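Local structure of glucosamine-6-phosphate deaminase (2BKX) at residues Tyr9-Leu12 against Ser13-Ala16; Arg18-Ala21 against Asp22-Glu26; Gly42-Arg45 against Gln46-Arg49. The protein belongs to the glucosamine-6-phosphate isomerase/6-phosphogluconolactonase family, enzymes with a Rossmann-like alpha/beta fold, and binds fructose-6-phosphate. All coordinates share one frame; numbering follows the deposited sequence.

Contact 1 (Tyr9-Leu12 against Ser13-Ala16); sequences YEEL and SQIA
Ser13 OG lies over one face of the Tyr9 ring, 3.6 Å above its plane and displaced toward the rim, with Tyr9 CE2 the nearest ring atom. The hydroxyl does not point its bond at the ring: it donates to Tyr9 O, with Ser13 OG 2.9 Å from that oxygen. Two torsions account for this. The Tyr9 ring swings beside its own carbonyl carbon (chi1 -179°), which carries it along the helix toward the next turn, while Ser13 OG sits beside its own backbone N (chi1 -64°) and so faces back toward the preceding turn. Tyr9 O is consequently gripped twice, by Ser13 OG and by Ser13 N (2.9 Å), and the two donors reach it from opposite faces of the carbonyl plane. The far end of the ring is held too, since Tyr9 OH is hydrogen-bonded to Thr39 O and to Gly42 N.

This is the first part of helix 9-26, which follows strand 2-6 in an alpha/beta fold of the Rossmann type. Regular i to i+4 bonds run through it, the straightest being Ile15 N to Glu11 O, with an N-H...O angle of 172°. Leu12, Ile15 and Ala16 turn to strand 229-234, where each meets Leu232.

One turn apart along the helix, the extended Glu11 chain runs alongside Ile15, both pointing the same way, with Glu11 CG 3.8 Å from Ile15 CD1. Gln14 crosses Glu11 at a slant, its amide plane turned well away from that of the carboxylate. A water joins their ends, giving a proton to Glu11 OE1 at 2.7 Å and accepting one from Gln14 NE2 at 2.9 Å. The other carboxylate oxygen, Glu11 OE2, bonds to Gln7 N just ahead of the helix.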
loop_
_atom_site.group_PDB
_atom_site.type_symbol
_atom_site.label_atom_id
_atom_site.label_comp_id
_atom_site.label_asym_id
_atom_site.label_seq_id
_atom_site.Cartn_x
_atom_site.Cartn_y
_atom_site.Cartn_z
ATOM N N TYR A 9 12.449 11.412 6.033
ATOM C CA TYR A 9 11.070 10.922 5.937
ATOM C C TYR A 9 10.110 12.048 5.515
ATOM O O TYR A 9 9.156 11.831 4.772
ATOM C CB TYR A 9 10.645 10.327 7.279
ATOM C CG TYR A 9 9.248 9.769 7.284
ATOM C CD1 TYR A 9 8.957 8.607 6.628
ATOM C CD2 TYR A 9 8.218 10.426 7.916
ATOM C CE1 TYR A 9 7.666 8.091 6.620
ATOM C CE2 TYR A 9 6.938 9.954 7.911
ATOM C CZ TYR A 9 6.658 8.758 7.287
ATOM O OH TYR A 9 5.370 8.261 7.279
ATOM N N GLU A 10 10.340 13.255 6.018
ATOM C CA GLU A 10 9.459 14.363 5.726
ATOM C C GLU A 10 9.550 14.728 4.231
ATOM O O GLU A 10 8.552 15.016 3.580
ATOM C CB GLU A 10 9.837 15.561 6.598
ATOM C CG GLU A 10 9.510 15.446 8.051
ATOM C CD GLU A 10 10.420 14.566 8.861
ATOM O OE1 GLU A 10 11.504 14.145 8.383
ATOM O OE2 GLU A 10 10.050 14.336 10.032
ATOM N N GLU A 11 10.740 14.663 3.674
ATOM C CA GLU A 11 10.911 14.924 2.236
ATOM C C GLU A 11 10.278 13.801 1.402
ATOM O O GLU A 11 9.591 14.063 0.404
ATOM C CB GLU A 11 12.384 15.103 1.828
ATOM C CG GLU A 11 12.493 15.517 0.378
ATOM C CD GLU A 11 13.878 15.579 -0.199
ATOM O OE1 GLU A 11 14.034 16.361 -1.180
ATOM O OE2 GLU A 11 14.777 14.831 0.254
ATOM N N LEU A 12 10.460 12.551 1.805
ATOM C CA LEU A 12 9.802 11.426 1.138
ATOM C C LEU A 12 8.301 11.629 1.107
ATOM O O LEU A 12 7.646 11.452 0.081
ATOM C CB LEU A 12 10.186 10.127 1.850
ATOM C CG LEU A 12 9.464 8.831 1.438
ATOM C CD1 LEU A 12 10.396 7.633 1.708
ATOM C CD2 LEU A 12 8.130 8.619 2.095
ATOM N N SER A 13 7.758 12.053 2.244
ATOM C CA SER A 13 6.336 12.265 2.353
ATOM C C SER A 13 5.838 13.433 1.501
ATOM O O SER A 13 4.738 13.348 0.923
ATOM C CB SER A 13 5.998 12.514 3.825
ATOM O OG SER A 13 6.290 11.360 4.632
ATOM N N GLN A 14 6.623 14.514 1.433
ATOM C CA GLN A 14 6.278 15.632 0.567
ATOM C C GLN A 14 6.204 15.207 -0.893
ATOM O O GLN A 14 5.258 15.560 -1.620
ATOM C CB GLN A 14 7.303 16.770 0.753
ATOM C CG GLN A 14 7.108 17.982 -0.183
ATOM C CD GLN A 14 8.386 18.794 -0.491
ATOM O OE1 GLN A 14 8.318 20.024 -0.695
ATOM N NE2 GLN A 14 9.527 18.122 -0.576
ATOM N N ILE A 15 7.237 14.530 -1.343
ATOM C CA ILE A 15 7.330 14.102 -2.737
ATOM C C ILE A 15 6.213 13.115 -3.069
ATOM O O ILE A 15 5.559 13.234 -4.098
ATOM C CB ILE A 15 8.723 13.491 -3.036
ATOM C CG1 ILE A 15 9.783 14.563 -2.858
ATOM C CG2 ILE A 15 8.745 12.902 -4.443
ATOM C CD1 ILE A 15 11.213 14.087 -2.927
ATOM N N ALA A 16 5.939 12.184 -2.160
ATOM C CA ALA A 16 4.868 11.209 -2.384
ATOM C C ALA A 16 3.520 11.887 -2.477
ATOM O O ALA A 16 2.683 11.527 -3.301
ATOM C CB ALA A 16 4.892 10.166 -1.254
HETATM O O HOH W 1 12.153 18.149 -1.797
#

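Contact 2 (Arg18-Ala21 against Asp22-Glu26)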
loop_
_atom_site.group_PDB
_atom_site.type_symbol
_atom_site.label_atom_id
_atom_site.label_comp_id
_atom_site.label_asym_id
_atom_site.label_seq_id
_atom_site.Cartn_x
_atom_site.Cartn_y
_atom_site.Cartn_z
ATOM N N ARG A 18 2.952 14.918 -3.364
ATOM C CA ARG A 18 2.908 15.685 -4.613
ATOM C C ARG A 18 2.593 14.795 -5.819
ATOM O O ARG A 18 1.756 15.148 -6.685
ATOM C CB ARG A 18 4.223 16.449 -4.788
ATOM C CG ARG A 18 4.333 17.245 -6.090
ATOM C CD ARG A 18 3.257 18.293 -6.223
ATOM N NE ARG A 18 3.378 19.266 -5.149
ATOM C CZ ARG A 18 2.445 20.126 -4.795
ATOM N NH1 ARG A 18 1.271 20.124 -5.398
ATOM N NH2 ARG A 18 2.688 20.965 -3.798
ATOM N N ILE A 19 3.234 13.628 -5.896
ATOM C CA ILE A 19 2.986 12.687 -6.991
ATOM C C ILE A 19 1.534 12.206 -6.973
ATOM O O ILE A 19 0.861 12.135 -8.027
ATOM C CB ILE A 19 3.928 11.490 -6.943
ATOM C CG1 ILE A 19 5.377 11.927 -7.255
ATOM C CG2 ILE A 19 3.463 10.376 -7.868
ATOM C CD1 ILE A 19 6.454 10.922 -6.894
ATOM N N THR A 20 1.015 11.934 -5.772
ATOM C CA THR A 20 -0.367 11.498 -5.647
ATOM C C THR A 20 -1.315 12.647 -6.060
ATOM O O THR A 20 -2.299 12.444 -6.750
ATOM C CB THR A 20 -0.651 11.015 -4.213
ATOM O OG1 THR A 20 0.307 10.011 -3.875
ATOM C CG2 THR A 20 -2.024 10.409 -4.085
ATOM N N ALA A 21 -1.031 13.854 -5.566
ATOM C CA ALA A 21 -1.810 15.026 -5.957
ATOM C C ALA A 21 -1.809 15.240 -7.465
ATOM O O ALA A 21 -2.826 15.580 -8.064
ATOM C CB ALA A 21 -1.299 16.250 -5.280
ATOM N N ASP A 22 -0.670 15.038 -8.090
ATOM C CA ASP A 22 -0.563 15.139 -9.555
ATOM C C ASP A 22 -1.550 14.190 -10.228
ATOM O O ASP A 22 -2.213 14.533 -11.207
ATOM C CB ASP A 22 0.864 14.800 -10.033
ATOM C CG ASP A 22 1.866 15.895 -9.797
ATOM O OD1 ASP A 22 1.490 17.073 -9.579
ATOM O OD2 ASP A 22 3.081 15.602 -9.881
ATOM N N THR A 23 -1.655 12.975 -9.686
ATOM C CA THR A 23 -2.547 11.962 -10.297
ATOM C C THR A 23 -4.006 12.413 -10.172
ATOM O O THR A 23 -4.801 12.330 -11.112
ATOM C CB THR A 23 -2.365 10.629 -9.554
ATOM O OG1 THR A 23 -0.969 10.242 -9.617
ATOM C CG2 THR A 23 -3.244 9.539 -10.137
ATOM N N ILE A 24 -4.328 12.941 -9.005
ATOM C CA ILE A 24 -5.671 13.426 -8.719
ATOM C C ILE A 24 -6.064 14.618 -9.602
ATOM O O ILE A 24 -7.198 14.726 -10.044
ATOM C CB ILE A 24 -5.793 13.828 -7.218
ATOM C CG1 ILE A 24 -5.659 12.625 -6.286
ATOM C CG2 ILE A 24 -7.107 14.580 -6.933
ATOM C CD1 ILE A 24 -5.449 13.033 -4.830
ATOM N N LYS A 25 -5.146 15.540 -9.814
ATOM C CA LYS A 25 -5.494 16.710 -10.573
ATOM C C LYS A 25 -5.496 16.489 -12.069
ATOM O O LYS A 25 -6.319 17.109 -12.764
ATOM C CB LYS A 25 -4.563 17.835 -10.198
ATOM C CG LYS A 25 -4.805 18.388 -8.824
ATOM C CD LYS A 25 -5.566 19.677 -8.783
ATOM C CE LYS A 25 -4.805 20.812 -9.363
ATOM N NZ LYS A 25 -5.470 22.086 -9.028
ATOM N N GLU A 26 -4.630 15.630 -12.577
ATOM C CA GLU A 26 -4.617 15.315 -14.005
ATOM C C GLU A 26 -5.931 14.599 -14.381
ATOM O O GLU A 26 -6.457 14.773 -15.462
ATOM C CB GLU A 26 -3.425 14.435 -14.291
ATOM C CG GLU A 26 -3.208 14.027 -15.742
ATOM C CD GLU A 26 -2.043 13.047 -15.916
ATOM O OE1 GLU A 26 -1.409 13.059 -17.000
ATOM O OE2 GLU A 26 -1.754 12.243 -14.998
#
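Asp22 folds its carboxylate back over the carbonyl of Arg18, one turn earlier, with Asp22 CG 3.2 Å from Arg18 O. The first torsion of Asp22 (chi1 -76°) sets CG beside its own backbone N, the same N that donates to Arg18 O at 2.8 Å. Asp22 OD1 and OD2 both lie 3.5 Å from Arg18 O; all three atoms are acceptors, so this is proximity imposed by the side-chain torsion and not a bond.

The Arg18 side chain leaves the helix beside its carbonyl carbon and bends at chi2 and chi3. Arg18 CD passes 4.0 Å from Asp22 OD1, yet the guanidinium does not close on the carboxylate: Arg18 NH1 stays 5.2 Å from Asp22 OD1, and the two planes are turned 39° apart. Opposite charges at that separation may still attract weakly, but the salt bridge of Arg18 NH2 is made with Glu54.

Around the helix, Thr23 OG1 lies 3.1 Å from Ile19 O, which also accepts from Thr23 N at an N-H...O angle of 146°. Ile24 reaches back in the same manner with carbon, its CG1 3.4 Å from Thr20 O. The methyl ends of Thr20 and Ile24 come no nearer than 4.4 Å, between Thr20 CG2 and Ile24 CD1. Thr20 OG1 bonds to Ala16 O.

Ile19, Thr20 and Thr23 face strand 128-131, Thr23 and Ile24 meet Leu32 of strand 31-34, and Ala21 rests on Leu50 of helix 41-53. These last turns of helix 9-26, apolar side laid on parallel strands and charged side turned outward, are characteristic of the Rossmann-like alpha/beta fold.

Contact 3 (Gly42-Arg45 against Gln46-Arg49); sequences GTYR and QLIR
Arg45 and Gln46 both place CG beside their own backbone N (chi1 -80° and -56°), and later bends, at chi3 in Arg45 and chi2 in Gln46, bring their polar ends to one shared water. That water accepts from Arg45 NE at 2.9 Å and from Gln46 NE2 at 3.0 Å, lying at the edge of the guanidinium and in its plane. One guanidinium face has Gly42 N above it, 3.6 Å from the plane and offset toward the rim. The bridge thus joins consecutive side chains without direct contact between their polar groups. For Gln46 this describes one of two deposited conformers, so its half of the bridge may not be permanent.

Gln46 CG also packs 3.3 Å from Gly42 O, the carbonyl that accepts Gln46 N one turn along. The apolar residues repeat this fold-back: Ile48 CG1 lies 3.3 Å from Tyr44 O, and Leu47 CG sits close to Thr43 O. The backbone ladder is regular, Leu47 N donating to Thr43 O. Tyr44 and Leu47 meet loosely: Leu47 CD1 approaches the ring obliquely, 4.5 Å from Tyr44 CD1, and the same Leu47 CD1 lies 4.3 Å from Thr43 CG2.

Tyr44 OH is hydrogen-bonded to Ala35 O, a residue of the fructose-6-phosphate pocket; the Tyr44 side chain is about 7 Å from that ligand.

Helix 41-53 is the crossover helix of the beta-alpha-beta unit formed with strands 31-34 and 62-69. Thr43, Gln46 and Leu47 pack on helix 9-26 at Ala16, Ala17 and Thr20, whereas Tyr44 and Leu47 turn to helix 80-89, where the Tyr44 and Phe88 rings meet with their planes about 40° apart.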
loop_
_atom_site.group_PDB
_atom_site.type_symbol
_atom_site.label_atom_id
_atom_site.label_comp_id
_atom_site.label_asym_id
_atom_site.label_seq_id
_atom_site.Cartn_x
_atom_site.Cartn_y
_atom_site.Cartn_z
ATOM N N GLY A 42 3.069 9.985 6.811
ATOM C CA GLY A 42 3.410 11.368 6.447
ATOM C C GLY A 42 2.797 11.807 5.148
ATOM O O GLY A 42 2.462 12.974 4.976
ATOM N N THR A 43 2.678 10.879 4.181
ATOM C CA THR A 43 2.048 11.179 2.889
ATOM C C THR A 43 0.610 11.584 3.074
ATOM O O THR A 43 0.146 12.559 2.500
ATOM C CB THR A 43 2.188 9.957 1.935
ATOM O OG1 THR A 43 3.590 9.731 1.685
ATOM C CG2 THR A 43 1.537 10.198 0.600
ATOM N N TYR A 44 -0.134 10.831 3.872
ATOM C CA TYR A 44 -1.517 11.219 4.129
ATOM C C TYR A 44 -1.608 12.554 4.838
ATOM O O TYR A 44 -2.431 13.389 4.445
ATOM C CB TYR A 44 -2.242 10.133 4.928
ATOM C CG TYR A 44 -2.435 8.836 4.164
ATOM C CD1 TYR A 44 -3.024 8.833 2.915
ATOM C CD2 TYR A 44 -1.975 7.608 4.660
ATOM C CE1 TYR A 44 -3.199 7.680 2.199
ATOM C CE2 TYR A 44 -2.124 6.418 3.926
ATOM C CZ TYR A 44 -2.736 6.466 2.705
ATOM O OH TYR A 44 -2.884 5.322 1.960
ATOM N N ARG A 45 -0.739 12.812 5.798
ATOM C CA ARG A 45 -0.748 14.100 6.474
ATOM C C ARG A 45 -0.486 15.233 5.462
ATOM O O ARG A 45 -1.169 16.287 5.497
ATOM C CB ARG A 45 0.302 14.138 7.571
ATOM C CG ARG A 45 -0.070 13.467 8.869
ATOM C CD ARG A 45 0.876 13.807 9.979
ATOM N NE ARG A 45 2.219 13.277 9.754
ATOM C CZ ARG A 45 2.654 12.090 10.154
ATOM N NH1 ARG A 45 1.850 11.272 10.783
ATOM N NH2 ARG A 45 3.903 11.737 9.923
ATOM N N GLN A 46 0.491 15.052 4.568
ATOM C CA GLN A 46 0.766 16.087 3.613
ATOM C C GLN A 46 -0.316 16.257 2.568
ATOM O O GLN A 46 -0.551 17.368 2.136
ATOM C CB GLN A 46 2.174 15.988 2.999
ATOM C CG GLN A 46 3.257 15.992 4.020
ATOM C CD GLN A 46 3.179 17.263 4.877
ATOM O OE1 GLN A 46 3.244 18.378 4.330
ATOM N NE2 GLN A 46 2.914 17.111 6.179
ATOM N N LEU A 47 -0.959 15.172 2.132
ATOM C CA LEU A 47 -2.150 15.287 1.257
ATOM C C LEU A 47 -3.265 16.104 1.847
ATOM O O LEU A 47 -3.863 16.940 1.158
ATOM C CB LEU A 47 -2.740 13.910 0.893
ATOM C CG LEU A 47 -1.958 13.271 -0.215
ATOM C CD1 LEU A 47 -2.316 11.816 -0.322
ATOM C CD2 LEU A 47 -2.192 13.985 -1.597
ATOM N N ILE A 48 -3.525 15.885 3.128
ATOM C CA ILE A 48 -4.519 16.653 3.849
ATOM C C ILE A 48 -4.086 18.115 3.926
ATOM O O ILE A 48 -4.906 19.011 3.764
ATOM C CB ILE A 48 -4.794 16.058 5.237
ATOM C CG1 ILE A 48 -5.440 14.690 5.083
ATOM C CG2 ILE A 48 -5.697 16.983 6.059
ATOM C CD1 ILE A 48 -5.362 13.896 6.368
ATOM N N ARG A 49 -2.808 18.372 4.146
ATOM C CA ARG A 49 -2.341 19.741 4.139
ATOM C C ARG A 49 -2.609 20.407 2.810
ATOM O O ARG A 49 -3.030 21.565 2.794
ATOM C CB ARG A 49 -0.862 19.732 4.437
ATOM C CG ARG A 49 -0.573 19.826 5.893
ATOM C CD ARG A 49 -0.518 21.303 6.336
ATOM N NE ARG A 49 0.014 21.388 7.682
ATOM C CZ ARG A 49 -0.710 21.332 8.794
ATOM N NH1 ARG A 49 -2.039 21.219 8.746
ATOM N NH2 ARG A 49 -0.098 21.393 9.967
HETATM O O HOH W 2 3.684 15.331 8.410
#

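Overall arrangement
Contacts 1 and 2 follow one another on helix 9-26, their centres about 14 Å apart, and contact 3 comes later in the chain on helix 41-53. Its centre lies about 9 Å from that of contact 1 and about 13 Å from that of contact 2. The two helices touch at both: Ser13 and Ala16 meet Gly42 and Thr43, with Ser13 OG 3.4 Å from Gly42 CA, and Thr20 and Ala21 meet Leu47, with Thr20 CG2 4.0 Å from Leu47 CD1. Helix 9-26 thus packs on strands of the mixed sheet and helix 41-53 packs against it, with the Tyr9 and Tyr44 side chains about 8 and 7 Å from the bound fructose-6-phosphate.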